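Local coordinates for uncharacterized protein (Jannaschia sp. CCS1, PDB 2PYQ) that is of unknown function but belongs to the DUF2853 family and adopts a compact all-alpha fold, at residues D15-C20 and T86-E91. Coordinates in Å, arbitrary orientation, origin at the centre of the assembly. Residue numbers count along the deposited sequence, not the author numbering.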
loop_
_atom_site.group_PDB
_atom_site.type_symbol
_atom_site.label_atom_id
_atom_site.label_comp_id
_atom_site.label_asym_id
_atom_site.label_seq_id
_atom_site.Cartn_x
_atom_site.Cartn_y
_atom_site.Cartn_z
ATOM N N ASP A 15 11.348 -0.875 -1.771
ATOM C CA ASP A 15 10.736 0.364 -1.257
ATOM C C ASP A 15 10.477 0.267 0.248
ATOM O O ASP A 15 10.805 1.184 1.001
ATOM C CB ASP A 15 9.416 0.718 -1.954
ATOM C CG ASP A 15 9.584 1.326 -3.335
ATOM O OD1 ASP A 15 10.734 1.388 -3.855
ATOM O OD2 ASP A 15 8.539 1.764 -3.885
ATOM N N LEU A 16 9.893 -0.848 0.686
ATOM C CA LEU A 16 9.590 -1.019 2.130
ATOM C C LEU A 16 10.874 -0.946 2.972
ATOM O O LEU A 16 10.915 -0.207 3.938
ATOM C CB LEU A 16 8.834 -2.295 2.392
ATOM C CG LEU A 16 7.365 -2.179 1.996
ATOM C CD1 LEU A 16 6.779 -3.589 1.829
ATOM C CD2 LEU A 16 6.549 -1.351 2.994
ATOM N N ARG A 17 11.917 -1.661 2.557
ATOM C CA ARG A 17 13.167 -1.666 3.304
ATOM C C ARG A 17 13.931 -0.355 3.198
ATOM O O ARG A 17 14.272 0.267 4.218
ATOM C CB ARG A 17 14.048 -2.861 2.908
ATOM C CG ARG A 17 15.344 -2.991 3.756
ATOM C CD ARG A 17 16.033 -4.360 3.600
ATOM N NE ARG A 17 15.349 -5.450 4.326
ATOM C CZ ARG A 17 15.569 -5.815 5.599
ATOM N NH1 ARG A 17 16.429 -5.174 6.377
ATOM N NH2 ARG A 17 14.873 -6.854 6.117
ATOM N N ASN A 18 14.157 0.088 1.959
ATOM C CA ASN A 18 15.080 1.207 1.692
ATOM C C ASN A 18 14.503 2.591 1.579
ATOM O O ASN A 18 15.273 3.562 1.587
ATOM C CB ASN A 18 15.914 0.846 0.457
ATOM C CG ASN A 18 16.774 -0.381 0.701
ATOM O OD1 ASN A 18 17.436 -0.500 1.749
ATOM N ND2 ASN A 18 16.778 -1.292 -0.252
ATOM N N LYS A 19 13.199 2.715 1.410
ATOM C CA LYS A 19 12.513 4.006 1.455
ATOM C C LYS A 19 11.752 4.197 2.773
ATOM O O LYS A 19 11.896 5.220 3.418
ATOM C CB LYS A 19 11.586 4.229 0.264
ATOM C CG LYS A 19 12.333 4.343 -1.032
ATOM C CD LYS A 19 11.367 4.532 -2.196
ATOM C CE LYS A 19 12.122 4.593 -3.505
ATOM N NZ LYS A 19 11.246 4.578 -4.710
ATOM N N CYS A 20 10.967 3.206 3.173
ATOM C CA CYS A 20 10.131 3.278 4.379
ATOM C C CYS A 20 10.807 2.781 5.674
ATOM O O CYS A 20 10.203 2.929 6.745
ATOM C CB CYS A 20 8.837 2.491 4.159
ATOM S SG CYS A 20 7.948 2.913 2.626
ATOM N N THR A 86 5.561 8.601 5.575
ATOM C CA THR A 86 6.609 7.582 5.728
ATOM C C THR A 86 7.206 7.212 4.362
ATOM O O THR A 86 8.435 7.197 4.206
ATOM C CB THR A 86 6.104 6.357 6.446
ATOM O OG1 THR A 86 5.736 6.752 7.785
ATOM C CG2 THR A 86 7.162 5.259 6.529
ATOM N N TYR A 87 6.349 6.994 3.370
ATOM C CA TYR A 87 6.781 6.642 2.004
ATOM C C TYR A 87 7.627 7.802 1.454
ATOM O O TYR A 87 8.655 7.574 0.794
ATOM C CB TYR A 87 5.581 6.378 1.090
ATOM C CG TYR A 87 5.786 5.317 0.007
ATOM C CD1 TYR A 87 7.029 5.072 -0.611
ATOM C CD2 TYR A 87 4.675 4.607 -0.471
ATOM C CE1 TYR A 87 7.161 4.115 -1.615
ATOM C CE2 TYR A 87 4.802 3.677 -1.456
ATOM C CZ TYR A 87 6.027 3.416 -2.019
ATOM O OH TYR A 87 6.145 2.492 -3.028
ATOM N N GLY A 88 7.197 9.030 1.739
ATOM C CA GLY A 88 7.972 10.238 1.463
ATOM C C GLY A 88 7.306 11.237 0.558
ATOM O O GLY A 88 6.799 10.869 -0.494
ATOM N N ARG A 89 7.378 12.514 0.937
ATOM C CA ARG A 89 6.858 13.623 0.112
ATOM C C ARG A 89 7.512 13.657 -1.271
ATOM O O ARG A 89 6.828 13.925 -2.267
ATOM C CB ARG A 89 7.090 14.981 0.836
ATOM N N SER A 90 8.811 13.372 -1.346
ATOM C CA SER A 90 9.563 13.371 -2.626
ATOM C C SER A 90 9.305 12.158 -3.529
ATOM O O SER A 90 9.785 12.150 -4.681
ATOM C CB SER A 90 11.081 13.454 -2.369
ATOM O OG SER A 90 11.447 14.691 -1.698
ATOM N N GLU A 91 8.585 11.121 -3.058
ATOM C CA GLU A 91 8.367 9.929 -3.861
ATOM C C GLU A 91 7.204 10.106 -4.838
ATOM O O GLU A 91 6.059 10.253 -4.414
ATOM C CB GLU A 91 8.130 8.715 -2.941
ATOM C CG GLU A 91 7.938 7.391 -3.689
ATOM C CD GLU A 91 9.076 7.122 -4.667
ATOM O OE1 GLU A 91 10.234 7.060 -4.200
ATOM O OE2 GLU A 91 8.800 7.006 -5.886
#
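Two helix ends meet here: the last turn of helix 4-18 with the residues that follow it, and the end of helix 74-87 with the turn beyond. Two polar bonds cross the gap. The buried carboxylate of D15 accepts a short hydrogen bond from the phenol, Y87 OH to D15 OD2 at 2.6 Å; tyrosine suits the place because its long, rigid ring carries a donor across although its CA-to-CB bond points away. The same hydroxyl accepts from the backbone N of Y95, and D15 OD1 takes a hydrogen bond from Q11. K19, extended beyond CB (chi2 to chi4 trans), reaches two acids. K19 NZ forms a salt bridge, with a hydrogen bond, to E91 OE1 at 2.7 Å, and a second salt bridge within its own segment to D15 OD1 at 3.3 Å, where the hydrogen bond is weak. E91 has a second polar partner, its OE2 accepting from N93 N.

Apolar contacts fill the space beside these bonds. C20 SG sits 4.4 Å from the Y87 ring centroid, an oblique sulfur-aromatic contact, and 4.0 Å from Y87 CD1; a small, polarisable side chain fits where the backbones draw closest, with C20 CA and Y87 CA 5.3 Å apart. K19 CD lies 4.3 Å from Y87 CE1, at the ring edge, while T86 CG2 touches C20 CB at 4.0 Å.

G88 leaves helical geometry at phi 121° and psi 135°, where a CB would collide with Y87 O, so glycine suits the place; its type I beta turn brings E91 back to K19. D15, K19 and E91 form a salt-bridge network; beside it L16, C20 and Y87 touch helix 96-106, so the contact joins three helices of an all-alpha fold.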